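Local coordinates for epidermin biosynthesis protein EpiD (Staphylococcus aureus, PDB 3QJG) that binds flavin mononucleotide and probably oxidatively decarboxylates the carboxy-terminal end of the epidermin precursor peptide during biosynthesis of this lantibiotic, at residues A[83-91]-A[114-122]. Residues are numbered along the deposited sequence; the frame is centred on the assembly and turned at random. Where two conformers were deposited one is given.
With FMN (flavin mononucleotide), chain M.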
loop_
_atom_site.group_PDB
_atom_site.type_symbol
_atom_site.label_atom_id
_atom_site.label_comp_id
_atom_site.label_asym_id
_atom_site.label_seq_id
_atom_site.Cartn_x
_atom_site.Cartn_y
_atom_site.Cartn_z
ATOM N N LEU A 83 -29.270 -17.477 -11.729
ATOM C CA LEU A 83 -29.055 -17.492 -13.180
ATOM C C LEU A 83 -27.806 -16.691 -13.556
ATOM O O LEU A 83 -27.758 -15.468 -13.314
ATOM C CB LEU A 83 -30.278 -16.910 -13.914
ATOM C CG LEU A 83 -30.272 -17.203 -15.413
ATOM C CD1 LEU A 83 -31.647 -17.109 -16.050
ATOM C CD2 LEU A 83 -29.266 -16.330 -16.149
ATOM N N PRO A 84 -26.784 -17.362 -14.113
ATOM C CA PRO A 84 -26.570 -18.820 -14.265
ATOM C C PRO A 84 -26.238 -19.452 -12.922
ATOM O O PRO A 84 -25.559 -18.818 -12.115
ATOM C CB PRO A 84 -25.337 -18.907 -15.133
ATOM C CG PRO A 84 -24.607 -17.564 -14.878
ATOM C CD PRO A 84 -25.659 -16.575 -14.647
ATOM N N ALA A 85 -26.617 -20.715 -12.743
ATOM C CA ALA A 85 -26.430 -21.426 -11.536
ATOM C C ALA A 85 -25.361 -22.432 -11.810
ATOM O O ALA A 85 -25.580 -23.297 -12.659
ATOM C CB ALA A 85 -27.734 -22.178 -11.093
ATOM N N THR A 86 -24.239 -22.294 -11.079
ATOM C CA THR A 86 -23.158 -23.231 -11.073
ATOM C C THR A 86 -23.500 -24.451 -10.301
ATOM O O THR A 86 -24.348 -24.417 -9.368
ATOM C CB THR A 86 -21.896 -22.656 -10.395
ATOM O OG1 THR A 86 -22.212 -22.167 -9.079
ATOM C CG2 THR A 86 -21.296 -21.537 -11.238
ATOM N N SER A 87 -22.800 -25.527 -10.650
ATOM C CA SER A 87 -22.857 -26.716 -9.863
ATOM C C SER A 87 -22.518 -26.504 -8.367
ATOM O O SER A 87 -23.207 -27.072 -7.491
ATOM C CB SER A 87 -21.906 -27.734 -10.456
ATOM O OG SER A 87 -22.197 -28.978 -9.919
ATOM N N ASN A 88 -21.484 -25.692 -8.055
ATOM C CA ASN A 88 -21.125 -25.423 -6.665
ATOM C C ASN A 88 -22.226 -24.826 -5.886
ATOM O O ASN A 88 -22.458 -25.271 -4.756
ATOM C CB ASN A 88 -19.886 -24.488 -6.603
ATOM C CG ASN A 88 -19.618 -23.921 -5.253
ATOM O OD1 ASN A 88 -19.139 -24.613 -4.397
ATOM N ND2 ASN A 88 -19.818 -22.554 -5.084
ATOM N N THR A 89 -22.816 -23.710 -6.403
ATOM C CA THR A 89 -23.903 -23.101 -5.732
ATOM C C THR A 89 -25.106 -24.079 -5.539
ATOM O O THR A 89 -25.644 -24.169 -4.441
ATOM C CB THR A 89 -24.292 -21.791 -6.404
ATOM O OG1 THR A 89 -23.269 -20.807 -6.163
ATOM C CG2 THR A 89 -25.635 -21.281 -5.920
ATOM N N ILE A 90 -25.461 -24.881 -6.537
ATOM C CA ILE A 90 -26.606 -25.811 -6.401
ATOM C C ILE A 90 -26.336 -26.811 -5.231
ATOM O O ILE A 90 -27.202 -27.064 -4.347
ATOM C CB ILE A 90 -26.893 -26.500 -7.777
ATOM C CG1 ILE A 90 -27.611 -25.529 -8.702
ATOM C CG2 ILE A 90 -27.678 -27.854 -7.670
ATOM C CD1 ILE A 90 -27.578 -25.912 -10.166
ATOM N N ASN A 91 -25.109 -27.314 -5.211
ATOM C CA ASN A 91 -24.719 -28.330 -4.254
ATOM C C ASN A 91 -24.522 -27.730 -2.817
ATOM O O ASN A 91 -24.774 -28.396 -1.782
ATOM C CB ASN A 91 -23.477 -29.042 -4.729
ATOM C CG ASN A 91 -23.697 -29.824 -5.971
ATOM O OD1 ASN A 91 -24.745 -30.477 -6.141
ATOM N ND2 ASN A 91 -22.738 -29.756 -6.887
ATOM N N SER A 114 -35.864 -20.265 -7.740
ATOM C CA SER A 114 -35.812 -20.926 -9.046
ATOM C C SER A 114 -34.358 -20.953 -9.445
ATOM O O SER A 114 -33.702 -19.931 -9.387
ATOM C CB SER A 114 -36.558 -20.134 -10.122
ATOM O OG SER A 114 -37.944 -20.150 -9.926
ATOM N N ILE A 115 -33.899 -22.123 -9.898
ATOM C CA ILE A 115 -32.518 -22.347 -10.298
ATOM C C ILE A 115 -32.491 -22.660 -11.803
ATOM O O ILE A 115 -33.281 -23.477 -12.282
ATOM C CB ILE A 115 -31.902 -23.506 -9.464
ATOM C CG1 ILE A 115 -31.842 -23.093 -7.977
ATOM C CG2 ILE A 115 -30.523 -23.839 -9.987
ATOM C CD1 ILE A 115 -31.431 -24.209 -6.971
ATOM N N PHE A 116 -31.640 -21.942 -12.545
ATOM C CA PHE A 116 -31.353 -22.150 -13.954
ATOM C C PHE A 116 -29.930 -22.657 -14.107
ATOM O O PHE A 116 -28.996 -21.878 -14.230
ATOM C CB PHE A 116 -31.532 -20.849 -14.697
ATOM C CG PHE A 116 -32.916 -20.325 -14.644
ATOM C CD1 PHE A 116 -33.838 -20.644 -15.633
ATOM C CD2 PHE A 116 -33.326 -19.517 -13.593
ATOM C CE1 PHE A 116 -35.131 -20.140 -15.572
ATOM C CE2 PHE A 116 -34.631 -18.958 -13.554
ATOM C CZ PHE A 116 -35.529 -19.283 -14.526
ATOM N N PRO A 117 -29.745 -23.986 -14.038
ATOM C CA PRO A 117 -28.444 -24.592 -14.062
ATOM C C PRO A 117 -27.642 -24.310 -15.328
ATOM O O PRO A 117 -28.205 -24.182 -16.453
ATOM C CB PRO A 117 -28.735 -26.093 -14.004
ATOM C CG PRO A 117 -30.173 -26.279 -13.704
ATOM C CD PRO A 117 -30.858 -24.956 -13.901
ATOM N N ASN A 118 -26.320 -24.246 -15.158
ATOM C CA ASN A 118 -25.428 -23.824 -16.233
ATOM C C ASN A 118 -24.045 -24.383 -15.994
ATOM O O ASN A 118 -23.341 -23.950 -15.093
ATOM C CB ASN A 118 -25.413 -22.302 -16.301
ATOM C CG ASN A 118 -24.818 -21.774 -17.619
ATOM O OD1 ASN A 118 -25.558 -21.344 -18.507
ATOM N ND2 ASN A 118 -23.467 -21.788 -17.732
ATOM N N MET A 119 -23.667 -25.419 -16.734
ATOM C CA MET A 119 -22.443 -26.097 -16.401
ATOM C C MET A 119 -22.114 -27.167 -17.405
ATOM O O MET A 119 -22.989 -27.642 -18.122
ATOM C CB MET A 119 -22.588 -26.704 -15.022
ATOM C CG MET A 119 -23.652 -27.814 -14.961
ATOM S SD MET A 119 -23.949 -28.430 -13.296
ATOM C CE MET A 119 -24.928 -27.123 -12.661
ATOM N N ASN A 120 -20.844 -27.536 -17.481
ATOM C CA ASN A 120 -20.432 -28.652 -18.325
ATOM C C ASN A 120 -21.265 -29.877 -18.019
ATOM O O ASN A 120 -21.581 -30.142 -16.867
ATOM C CB ASN A 120 -18.965 -28.993 -18.088
ATOM C CG ASN A 120 -18.456 -29.990 -19.058
ATOM O OD1 ASN A 120 -18.398 -31.179 -18.751
ATOM N ND2 ASN A 120 -18.109 -29.533 -20.256
ATOM N N LEU A 121 -21.642 -30.615 -19.047
ATOM C CA LEU A 121 -22.379 -31.870 -18.850
ATOM C C LEU A 121 -21.780 -32.824 -17.790
ATOM O O LEU A 121 -22.525 -33.506 -17.093
ATOM C CB LEU A 121 -22.448 -32.623 -20.166
ATOM C CG LEU A 121 -23.327 -33.856 -20.189
ATOM C CD1 LEU A 121 -24.709 -33.474 -19.735
ATOM C CD2 LEU A 121 -23.330 -34.389 -21.616
ATOM N N ARG A 122 -20.452 -32.879 -17.664
ATOM C CA ARG A 122 -19.807 -33.793 -16.695
ATOM C C ARG A 122 -20.198 -33.438 -15.296
ATOM O O ARG A 122 -20.296 -34.315 -14.431
ATOM C CB ARG A 122 -18.274 -33.699 -16.759
ATOM C CG ARG A 122 -17.710 -34.154 -18.050
ATOM C CD ARG A 122 -16.301 -33.655 -18.272
ATOM N NE ARG A 122 -15.757 -34.438 -19.373
ATOM C CZ ARG A 122 -15.460 -33.992 -20.591
ATOM N NH1 ARG A 122 -15.588 -32.710 -20.912
ATOM N NH2 ARG A 122 -15.004 -34.860 -21.495
HETATM N N1 FMN M . -18.864 -23.584 -13.077
HETATM C C2 FMN M . -20.156 -23.951 -13.352
HETATM O O2 FMN M . -20.753 -24.683 -12.571
HETATM N N3 FMN M . -20.761 -23.546 -14.497
HETATM C C4 FMN M . -20.106 -22.762 -15.397
HETATM O O4 FMN M . -20.722 -22.464 -16.393
HETATM C C4A FMN M . -18.790 -22.374 -15.162
HETATM N N5 FMN M . -18.086 -21.572 -16.037
HETATM C C5A FMN M . -16.825 -21.173 -15.724
HETATM C C6 FMN M . -16.104 -20.409 -16.631
HETATM C C7 FMN M . -14.822 -20.004 -16.317
HETATM C C7M FMN M . -14.011 -19.146 -17.245
HETATM C C8 FMN M . -14.257 -20.396 -15.098
HETATM C C8M FMN M . -12.840 -20.037 -14.718
HETATM C C9 FMN M . -14.953 -21.200 -14.220
HETATM C C9A FMN M . -16.247 -21.597 -14.523
HETATM N N10 FMN M . -16.936 -22.427 -13.639
HETATM C C10 FMN M . -18.194 -22.795 -13.967
HETATM C "C1'" FMN M . -16.379 -22.920 -12.328
HETATM C "C2'" FMN M . -16.961 -22.126 -11.162
HETATM O "O2'" FMN M . -16.812 -20.713 -11.400
HETATM C "C3'" FMN M . -16.293 -22.633 -9.936
HETATM O "O3'" FMN M . -16.635 -24.016 -9.680
HETATM C "C4'" FMN M . -16.635 -21.766 -8.724
HETATM O "O4'" FMN M . -16.104 -22.340 -7.541
HETATM C "C5'" FMN M . -18.102 -21.662 -8.469
HETATM O "O5'" FMN M . -18.251 -20.662 -7.478
HETATM P P FMN M . -19.679 -19.984 -7.185
HETATM O O1P FMN M . -19.612 -19.430 -5.796
HETATM O O2P FMN M . -20.739 -21.030 -7.312
HETATM O O3P FMN M . -20.018 -18.783 -7.964
#
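The carbonyl oxygen of A85 is approached by two donors: N118 N at 2.8 Å, a weak hydrogen bond because the N-H bends to 128°, and the CA-H of P117, its CA 3.4 Å from that oxygen. A85 N in turn donates a hydrogen bond to F116 O, arriving 36° above the carbonyl plane. These bonds pair the ends of parallel strands 79-85 and 113-120. A85 bridges P117 with their side chains diverging; separately, A85 CB meets I115 CG2 at 3.4 Å, a close carbon-carbon approach, and I90 CG1 packs against the same methyl. L83 CD1 makes a CH-pi contact over one face of the F116 ring, offset toward the rim, 4.0 Å from its centroid. In this Rossmann-like flavoprotein fold, the parallel strand ends deliver the loops that hold FMN. N118 O accepts from FMN N3 at 2.7 Å, while S87 N donates to FMN O2 at 2.9 Å, so both segments read the pyrimidine edge. M119 turns CG into the cleft flanked by its own N and C (chi1 65°), and a bent chain brings CE within 3.3 Å of S87 N. T86 OG1 caps helix 87-94 by accepting from T89 N and donates to phosphate oxygen O2P, which N88 ND2 and T89 OG1 also bind.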